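Local coordinates for protein putative activator of HSP90 (Plasmodium falciparum, PDB 3N72) that probably binds the chaperone Hsp90 and stimulates its ATPase activity, as other Aha1 proteins do, this chain being the N-terminal domain, at residues F48-V53 and K75-Y80; E95-S100 and A110-R115. All blocks are in the same frame, centred on the assembly; numbering follows the deposited sequence.

Contact 1: residues F48-V53 and K75-Y80; sequences FDNLQV and KFEWLY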
ATOM      1  N   PHE B  48      13.644 -24.120 -21.271  1.00 13.32           N
ATOM      2  CA  PHE B  48      12.936 -23.077 -22.000  1.00 14.28           C
ATOM      3  C   PHE B  48      13.540 -21.697 -21.780  1.00 14.33           C
ATOM      4  O   PHE B  48      14.140 -21.440 -20.735  1.00 15.40           O
ATOM      5  CB  PHE B  48      11.450 -23.122 -21.608  1.00 14.14           C
ATOM      6  CG  PHE B  48      10.849 -24.500 -21.740  1.00 14.37           C
ATOM      7  CD1 PHE B  48      10.325 -24.927 -22.958  1.00 14.14           C
ATOM      8  CD2 PHE B  48      10.883 -25.412 -20.668  1.00 11.92           C
ATOM      9  CE1 PHE B  48       9.773 -26.236 -23.108  1.00 14.03           C
ATOM     10  CE2 PHE B  48      10.332 -26.713 -20.803  1.00 12.72           C
ATOM     11  CZ  PHE B  48       9.768 -27.123 -22.046  1.00 12.12           C
ATOM     12  N   ASP B  49      13.359 -20.810 -22.760  1.00 14.80           N
ATOM     13  CA  ASP B  49      13.920 -19.458 -22.726  1.00 15.13           C
ATOM     14  C   ASP B  49      13.136 -18.539 -23.666  1.00 14.38           C
ATOM     15  O   ASP B  49      12.207 -18.978 -24.379  1.00 13.71           O
ATOM     16  CB  ASP B  49      15.385 -19.504 -23.168  1.00 15.74           C
ATOM     17  CG  ASP B  49      16.219 -18.350 -22.630  1.00 18.75           C
ATOM     18  OD1 ASP B  49      15.685 -17.448 -21.924  1.00 17.96           O
ATOM     19  OD2 ASP B  49      17.433 -18.346 -22.938  1.00 22.35           O
ATOM     20  N   ASN B  50      13.507 -17.264 -23.640  1.00 13.21           N
ATOM     21  CA  ASN B  50      12.970 -16.266 -24.549  1.00 13.26           C
ATOM     22  C   ASN B  50      11.444 -16.186 -24.513  1.00 14.09           C
ATOM     23  O   ASN B  50      10.755 -16.371 -25.513  1.00 14.79           O
ATOM     24  CB  ASN B  50      13.528 -16.502 -25.956  1.00 12.72           C
ATOM     25  CG  ASN B  50      15.040 -16.407 -25.989  1.00 12.79           C
ATOM     26  OD1 ASN B  50      15.608 -15.407 -25.547  1.00 13.64           O
ATOM     27  ND2 ASN B  50      15.700 -17.439 -26.530  1.00 12.70           N
ATOM     28  N   LEU B  51      10.934 -15.902 -23.328  1.00 14.50           N
ATOM     29  CA  LEU B  51       9.504 -15.885 -23.092  1.00 16.08           C
ATOM     30  C   LEU B  51       8.842 -14.536 -23.393  1.00 16.32           C
ATOM     31  O   LEU B  51       9.142 -13.532 -22.741  1.00 17.89           O
ATOM     32  CB  LEU B  51       9.261 -16.286 -21.643  1.00 16.50           C
ATOM     33  CG  LEU B  51       9.497 -17.772 -21.437  1.00 16.89           C
ATOM     34  CD1 LEU B  51      10.562 -18.039 -20.411  1.00 19.84           C
ATOM     35  CD2 LEU B  51       8.186 -18.418 -21.104  1.00 17.79           C
ATOM     36  N   GLN B  52       7.949 -14.511 -24.374  1.00 16.10           N
ATOM     37  CA  GLN B  52       7.100 -13.334 -24.589  1.00 17.19           C
ATOM     38  C   GLN B  52       5.778 -13.656 -23.908  1.00 16.35           C
ATOM     39  O   GLN B  52       5.187 -14.708 -24.199  1.00 16.98           O
ATOM     40  CB  GLN B  52       6.787 -13.106 -26.069  1.00 18.07           C
ATOM     41  CG  GLN B  52       7.865 -13.363 -27.091  1.00 21.66           C
ATOM     42  CD  GLN B  52       7.270 -13.388 -28.492  1.00 25.42           C
ATOM     43  OE1 GLN B  52       6.457 -12.516 -28.861  1.00 28.58           O
ATOM     44  NE2 GLN B  52       7.656 -14.384 -29.279  1.00 25.95           N
ATOM     45  N   VAL B  53       5.302 -12.778 -23.026  1.00 15.46           N
ATOM     46  CA  VAL B  53       4.020 -12.998 -22.324  1.00 14.88           C
ATOM     47  C   VAL B  53       3.115 -11.794 -22.542  1.00 15.18           C
ATOM     48  O   VAL B  53       3.421 -10.689 -22.078  1.00 16.03           O
ATOM     49  CB  VAL B  53       4.238 -13.262 -20.808  1.00 14.25           C
ATOM     50  CG1 VAL B  53       2.906 -13.656 -20.115  1.00 13.43           C
ATOM     51  CG2 VAL B  53       5.221 -14.402 -20.612  1.00 14.58           C
ATOM     52  N   LYS B  75       4.528 -17.155 -25.678  1.00 11.99           N
ATOM     53  CA  LYS B  75       5.323 -17.623 -26.829  1.00 13.06           C
ATOM     54  C   LYS B  75       6.792 -17.601 -26.457  1.00 13.33           C
ATOM     55  O   LYS B  75       7.340 -16.557 -26.050  1.00 13.74           O
ATOM     56  CB  LYS B  75       5.035 -16.758 -28.056  1.00 13.87           C
ATOM     57  CG  LYS B  75       5.744 -17.320 -29.307  1.00 19.03           C
ATOM     58  CD  LYS B  75       5.118 -16.888 -30.602  1.00 24.75           C
ATOM     59  CE  LYS B  75       5.896 -17.468 -31.821  1.00 26.49           C
ATOM     60  NZ  LYS B  75       5.753 -18.935 -31.904  1.00 30.06           N
ATOM     61  N   PHE B  76       7.438 -18.764 -26.584  1.00 13.44           N
ATOM     62  CA  PHE B  76       8.767 -18.929 -26.071  1.00 13.45           C
ATOM     63  C   PHE B  76       9.509 -19.966 -26.875  1.00 12.54           C
ATOM     64  O   PHE B  76       9.003 -20.447 -27.885  1.00 12.40           O
ATOM     65  CB  PHE B  76       8.773 -19.272 -24.561  1.00 13.42           C
ATOM     66  CG  PHE B  76       7.885 -20.448 -24.139  1.00 14.21           C
ATOM     67  CD1 PHE B  76       8.465 -21.613 -23.628  1.00 13.09           C
ATOM     68  CD2 PHE B  76       6.489 -20.359 -24.161  1.00 14.07           C
ATOM     69  CE1 PHE B  76       7.688 -22.663 -23.169  1.00 14.72           C
ATOM     70  CE2 PHE B  76       5.682 -21.425 -23.713  1.00 12.02           C
ATOM     71  CZ  PHE B  76       6.288 -22.578 -23.215  1.00 11.48           C
ATOM     72  N   GLU B  77      10.718 -20.284 -26.441  1.00 12.97           N
ATOM     73  CA  GLU B  77      11.521 -21.254 -27.156  1.00 13.15           C
ATOM     74  C   GLU B  77      11.910 -22.433 -26.262  1.00 13.01           C
ATOM     75  O   GLU B  77      11.978 -22.290 -25.057  1.00 12.61           O
ATOM     76  CB  GLU B  77      12.733 -20.570 -27.769  1.00 13.49           C
ATOM     77  CG  GLU B  77      12.270 -19.538 -28.831  1.00 14.19           C
ATOM     78  CD  GLU B  77      13.405 -18.622 -29.350  1.00 16.25           C
ATOM     79  OE1 GLU B  77      14.505 -18.645 -28.770  1.00 15.05           O
ATOM     80  OE2 GLU B  77      13.188 -17.893 -30.359  1.00 18.48           O
ATOM     81  N   TRP B  78      12.124 -23.596 -26.865  1.00 12.80           N
ATOM     82  CA  TRP B  78      12.599 -24.767 -26.108  1.00 12.72           C
ATOM     83  C   TRP B  78      13.993 -25.146 -26.580  1.00 13.01           C
ATOM     84  O   TRP B  78      14.360 -24.914 -27.742  1.00 13.00           O
ATOM     85  CB  TRP B  78      11.637 -25.951 -26.224  1.00 12.84           C
ATOM     86  CG  TRP B  78      11.529 -26.612 -27.615  1.00 13.25           C
ATOM     87  CD1 TRP B  78      10.681 -26.261 -28.628  1.00 11.89           C
ATOM     88  CD2 TRP B  78      12.267 -27.756 -28.086  1.00 14.11           C
ATOM     89  NE1 TRP B  78      10.850 -27.107 -29.710  1.00 14.00           N
ATOM     90  CE2 TRP B  78      11.808 -28.040 -29.405  1.00 14.19           C
ATOM     91  CE3 TRP B  78      13.260 -28.582 -27.516  1.00 11.48           C
ATOM     92  CZ2 TRP B  78      12.336 -29.091 -30.177  1.00 14.22           C
ATOM     93  CZ3 TRP B  78      13.766 -29.642 -28.278  1.00 14.25           C
ATOM     94  CH2 TRP B  78      13.306 -29.883 -29.592  1.00 14.57           C
ATOM     95  N   LEU B  79      14.773 -25.712 -25.663  1.00 13.02           N
ATOM     96  CA  LEU B  79      16.164 -26.057 -25.906  1.00 13.55           C
ATOM     97  C   LEU B  79      16.412 -27.400 -25.234  1.00 14.92           C
ATOM     98  O   LEU B  79      15.589 -27.884 -24.447  1.00 13.80           O
ATOM     99  CB  LEU B  79      17.114 -24.967 -25.345  1.00 14.15           C
ATOM    100  CG  LEU B  79      17.108 -23.558 -25.991  1.00 13.68           C
ATOM    101  CD1 LEU B  79      16.166 -22.576 -25.262  1.00 15.31           C
ATOM    102  CD2 LEU B  79      18.525 -22.967 -26.033  1.00 15.20           C
ATOM    103  N   TYR B  80      17.564 -27.996 -25.529  1.00 15.31           N
ATOM    104  CA  TYR B  80      17.903 -29.241 -24.852  1.00 16.49           C
ATOM    105  C   TYR B  80      19.379 -29.358 -24.591  1.00 17.13           C
ATOM    106  O   TYR B  80      20.205 -28.810 -25.329  1.00 17.47           O
ATOM    107  CB  TYR B  80      17.385 -30.462 -25.622  1.00 15.83           C
ATOM    108  CG  TYR B  80      17.992 -30.638 -26.995  1.00 17.67           C
ATOM    109  CD1 TYR B  80      17.524 -29.887 -28.078  1.00 16.94           C
ATOM    110  CD2 TYR B  80      19.025 -31.558 -27.218  1.00 18.81           C
ATOM    111  CE1 TYR B  80      18.058 -30.042 -29.348  1.00 19.90           C
ATOM    112  CE2 TYR B  80      19.571 -31.725 -28.519  1.00 19.68           C
ATOM    113  CZ  TYR B  80      19.076 -30.939 -29.567  1.00 21.45           C
ATOM    114  OH  TYR B  80      19.574 -31.029 -30.869  1.00 27.55           O
TER
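F76 fills the angle between F48 and L51. Its CE1 comes within 3.5 Å of F48 CD1, which lies at the edge of the F76 ring. The ring planes meet obliquely, at 66°. On the other flank L51 runs beside F76 and points the same way, with CG 3.5 Å from F76 CB. F76 CG sits between the backbone N and the carbonyl carbon (chi1 52°), which turns the CD1-CE1 edge toward F48. F48 also reaches W78, its CE1 meeting W78 CB at 3.6 Å, while the indole leads away from F48 and its NE1 bonds E114 O.

These strands form one antiparallel hairpin with a beta bulge. D49 pairs with E77 and Q52 with K75, each through two backbone bonds, so one extra residue sits on the 48-53 side. N50, in the bulge, has a left-handed helical backbone conformation. N50 O receives a CA-H...O contact from F76 CA at 3.3 Å. N50 ND2 bonds E77 OE1 at 2.8 Å, well bent (130°) and from above the carboxylate plane. On the face that carries E77, Q52 runs beside K75, with NE2 3.5 Å from K75 CG.

F48, F76 and W78 thus give the hairpin an apolar face that packs into the core, W78 on helix 120-142. D49, Q52, K75 and E77 make the other face polar, and the N50-E77 bond ties the bulge to the facing strand.

Contact 2: residues E95-S100 and A110-R115; sequences EIPDFS and AINIER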
ATOM      1  N   GLU B  95       4.115 -22.254 -28.321  1.00 13.20           N
ATOM      2  CA  GLU B  95       3.094 -21.224 -28.258  1.00 13.37           C
ATOM      3  C   GLU B  95       1.892 -21.731 -27.500  1.00 13.64           C
ATOM      4  O   GLU B  95       1.315 -22.774 -27.845  1.00 13.14           O
ATOM      5  CB  GLU B  95       2.671 -20.804 -29.660  1.00 14.76           C
ATOM      6  CG  GLU B  95       1.557 -19.781 -29.656  1.00 18.91           C
ATOM      7  CD  GLU B  95       0.707 -19.791 -30.933  1.00 25.36           C
ATOM      8  OE1 GLU B  95       0.277 -20.888 -31.414  1.00 28.81           O
ATOM      9  OE2 GLU B  95       0.428 -18.680 -31.418  1.00 27.35           O
ATOM     10  N   ILE B  96       1.486 -20.970 -26.488  1.00 13.47           N
ATOM     11  CA  ILE B  96       0.258 -21.265 -25.775  1.00 13.33           C
ATOM     12  C   ILE B  96      -0.659 -20.095 -26.094  1.00 13.69           C
ATOM     13  O   ILE B  96      -0.494 -18.997 -25.546  1.00 13.59           O
ATOM     14  CB  ILE B  96       0.486 -21.391 -24.277  1.00 13.01           C
ATOM     15  CG1 ILE B  96       1.597 -22.437 -24.005  1.00 13.06           C
ATOM     16  CG2 ILE B  96      -0.843 -21.656 -23.561  1.00 13.08           C
ATOM     17  CD1 ILE B  96       1.935 -22.649 -22.522  1.00 12.08           C
ATOM     18  N   PRO B  97      -1.584 -20.304 -27.032  1.00 13.71           N
ATOM     19  CA  PRO B  97      -2.262 -19.114 -27.540  1.00 14.41           C
ATOM     20  C   PRO B  97      -3.363 -18.598 -26.608  1.00 14.66           C
ATOM     21  O   PRO B  97      -3.784 -17.438 -26.731  1.00 15.84           O
ATOM     22  CB  PRO B  97      -2.836 -19.595 -28.871  1.00 14.36           C
ATOM     23  CG  PRO B  97      -2.881 -21.052 -28.772  1.00 15.18           C
ATOM     24  CD  PRO B  97      -1.760 -21.465 -27.919  1.00 13.92           C
ATOM     25  N   ASP B  98      -3.788 -19.424 -25.667  1.00 14.98           N
ATOM     26  CA  ASP B  98      -4.942 -19.088 -24.846  1.00 16.58           C
ATOM     27  C   ASP B  98      -4.843 -19.602 -23.421  1.00 15.96           C
ATOM     28  O   ASP B  98      -5.536 -20.539 -23.034  1.00 18.06           O
ATOM     29  CB  ASP B  98      -6.220 -19.614 -25.505  1.00 17.68           C
ATOM     30  CG  ASP B  98      -7.469 -19.176 -24.773  1.00 21.71           C
ATOM     31  OD1 ASP B  98      -7.480 -18.040 -24.225  1.00 25.28           O
ATOM     32  OD2 ASP B  98      -8.430 -19.975 -24.728  1.00 25.54           O
ATOM     33  N   PHE B  99      -3.994 -18.985 -22.621  1.00 14.18           N
ATOM     34  CA  PHE B  99      -3.880 -19.389 -21.219  1.00 14.09           C
ATOM     35  C   PHE B  99      -4.755 -18.418 -20.416  1.00 13.25           C
ATOM     36  O   PHE B  99      -4.388 -17.275 -20.234  1.00 14.38           O
ATOM     37  CB  PHE B  99      -2.392 -19.343 -20.798  1.00 12.81           C
ATOM     38  CG  PHE B  99      -2.150 -19.759 -19.380  1.00 13.60           C
ATOM     39  CD1 PHE B  99      -2.163 -21.096 -19.016  1.00 12.44           C
ATOM     40  CD2 PHE B  99      -1.945 -18.797 -18.405  1.00 12.78           C
ATOM     41  CE1 PHE B  99      -1.939 -21.462 -17.664  1.00 12.62           C
ATOM     42  CE2 PHE B  99      -1.747 -19.137 -17.103  1.00 13.62           C
ATOM     43  CZ  PHE B  99      -1.747 -20.464 -16.712  1.00 12.96           C
ATOM     44  N   SER B 100      -5.901 -18.873 -19.925  1.00 13.13           N
ATOM     45  CA  SER B 100      -6.902 -17.953 -19.415  1.00 11.97           C
ATOM     46  C   SER B 100      -7.644 -18.505 -18.204  1.00 12.43           C
ATOM     47  O   SER B 100      -7.557 -19.704 -17.883  1.00 11.74           O
ATOM     48  CB  SER B 100      -7.898 -17.634 -20.531  1.00 12.74           C
ATOM     49  OG  SER B 100      -8.762 -18.745 -20.768  1.00 14.05           O
ATOM     50  N   ALA B 110      -4.456 -25.398 -25.545  1.00 21.03           N
ATOM     51  CA  ALA B 110      -3.462 -25.871 -26.530  1.00 19.55           C
ATOM     52  C   ALA B 110      -2.043 -25.432 -26.186  1.00 18.44           C
ATOM     53  O   ALA B 110      -1.819 -24.305 -25.747  1.00 17.54           O
ATOM     54  CB  ALA B 110      -3.811 -25.365 -27.936  1.00 19.88           C
ATOM     55  N   ILE B 111      -1.093 -26.327 -26.430  1.00 17.78           N
ATOM     56  CA  ILE B 111       0.332 -25.997 -26.385  1.00 17.06           C
ATOM     57  C   ILE B 111       0.884 -26.466 -27.734  1.00 17.45           C
ATOM     58  O   ILE B 111       0.863 -27.658 -28.033  1.00 17.53           O
ATOM     59  CB  ILE B 111       1.062 -26.684 -25.199  1.00 17.07           C
ATOM     60  CG1 ILE B 111       0.440 -26.272 -23.865  1.00 16.17           C
ATOM     61  CG2 ILE B 111       2.550 -26.318 -25.167  1.00 16.82           C
ATOM     62  CD1 ILE B 111       0.820 -27.177 -22.728  1.00 14.05           C
ATOM     63  N   ASN B 112       1.294 -25.517 -28.570  1.00 16.90           N
ATOM     64  CA  ASN B 112       1.777 -25.833 -29.906  1.00 17.09           C
ATOM     65  C   ASN B 112       3.287 -25.759 -29.916  1.00 16.23           C
ATOM     66  O   ASN B 112       3.852 -24.695 -29.668  1.00 16.42           O
ATOM     67  CB  ASN B 112       1.174 -24.876 -30.924  1.00 17.90           C
ATOM     68  CG  ASN B 112      -0.354 -24.917 -30.913  1.00 19.94           C
ATOM     69  OD1 ASN B 112      -0.954 -26.005 -30.880  1.00 22.01           O
ATOM     70  ND2 ASN B 112      -0.986 -23.741 -30.896  1.00 21.81           N
ATOM     71  N   ILE B 113       3.927 -26.894 -30.208  1.00 15.70           N
ATOM     72  CA  ILE B 113       5.393 -26.994 -30.202  1.00 15.58           C
ATOM     73  C   ILE B 113       5.880 -27.261 -31.609  1.00 16.58           C
ATOM     74  O   ILE B 113       5.375 -28.169 -32.296  1.00 15.85           O
ATOM     75  CB  ILE B 113       5.914 -28.079 -29.226  1.00 15.13           C
ATOM     76  CG1 ILE B 113       5.471 -27.743 -27.791  1.00 15.74           C
ATOM     77  CG2 ILE B 113       7.453 -28.165 -29.281  1.00 15.11           C
ATOM     78  CD1 ILE B 113       5.613 -28.897 -26.826  1.00 17.06           C
ATOM     79  N   GLU B 114       6.843 -26.442 -32.027  1.00 17.39           N
ATOM     80  CA  GLU B 114       7.466 -26.575 -33.353  1.00 18.77           C
ATOM     81  C   GLU B 114       8.945 -26.869 -33.255  1.00 18.31           C
ATOM     82  O   GLU B 114       9.590 -26.524 -32.260  1.00 17.64           O
ATOM     83  CB  GLU B 114       7.302 -25.292 -34.148  1.00 19.64           C
ATOM     84  CG  GLU B 114       5.835 -24.836 -34.324  1.00 25.10           C
ATOM     85  CD  GLU B 114       5.268 -25.174 -35.685  1.00 32.72           C
ATOM     86  OE1 GLU B 114       5.533 -26.296 -36.188  1.00 36.07           O
ATOM     87  OE2 GLU B 114       4.563 -24.305 -36.257  1.00 35.58           O
ATOM     88  N   ARG B 115       9.481 -27.480 -34.306  0.50 18.29           N
ATOM     89  CA  ARG B 115      10.910 -27.762 -34.388  0.50 18.45           C
ATOM     90  C   ARG B 115      11.566 -26.762 -35.334  0.50 18.61           C
ATOM     91  O   ARG B 115      10.976 -26.394 -36.352  0.50 18.37           O
ATOM     92  CB  ARG B 115      11.113 -29.199 -34.853  0.50 19.07           C
ATOM     93  CG  ARG B 115      10.316 -30.192 -34.010  0.50 20.63           C
ATOM     94  CD  ARG B 115      10.409 -31.608 -34.539  0.50 24.51           C
ATOM     95  NE  ARG B 115       9.867 -31.734 -35.886  0.50 28.79           N
ATOM     96  CZ  ARG B 115       8.689 -32.272 -36.180  0.50 30.78           C
ATOM     97  NH1 ARG B 115       7.905 -32.737 -35.220  0.50 29.92           N
ATOM     98  NH2 ARG B 115       8.290 -32.337 -37.443  0.50 31.30           N
TER
HETATM   99  O   HOH W   1      -3.670 -22.208 -25.474  1.00 20.57           O
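E95 and N112 make an antiparallel hydrogen-bonded pair. E95 N gives to N112 O and N112 N to E95 O, both at 2.8 Å. Their side chains run side by side and add a third bond, N112 ND2 to E95 OE1 at 3.2 Å. It is nearly straight (164°). The donor's partner lies close to the amide plane, but the carboxylate is met on its anti side, 22° out of plane. E95 CG lies anti to the backbone N (chi1 177°), and the extended chain carries OE1 alongside the amide. P97 crosses N112 at about a right angle, with CD 3.8 Å from ND2.

Next to it the side chains of I96 and I111 lie side by side, CG1 to CG1 at 4.0 Å. This short pairing adds strand 112-115 to the edge of the antiparallel sheet of the Aha1 N-terminal domain. At P97 strand 87-100 turns a corner and direct backbone pairing stops. A water then links the two segments, accepting from D98 N and donating to A110 O, each at 2.8 Å.

Further out, helix 120-142 lies against the apolar side: I96 touches I138 and I111 touches K139. K135 NZ also bonds I111 O. Past the corner, S103 OG bonds D98 O and S100 N at the start of helix 101-105.

After helix 23-35, which packs on L51 and V53, the chain runs along strand 44-62, turns, and returns along strand 65-82. Contact 1 closes that hairpin. Strand 87-100 follows, pairing with the other edge of strand 65-82. The chain then passes through helix 101-105 and comes back as strand 112-115, where contact 2 closes a second, shorter loop. The two loops are in series: they neither nest nor cross. Both belong to one antiparallel sheet, and their centres lie about 11 Å apart. They touch directly through W78 and E114, and F76 packs on I96. Helix 120-142, next in the chain, touches residues of both.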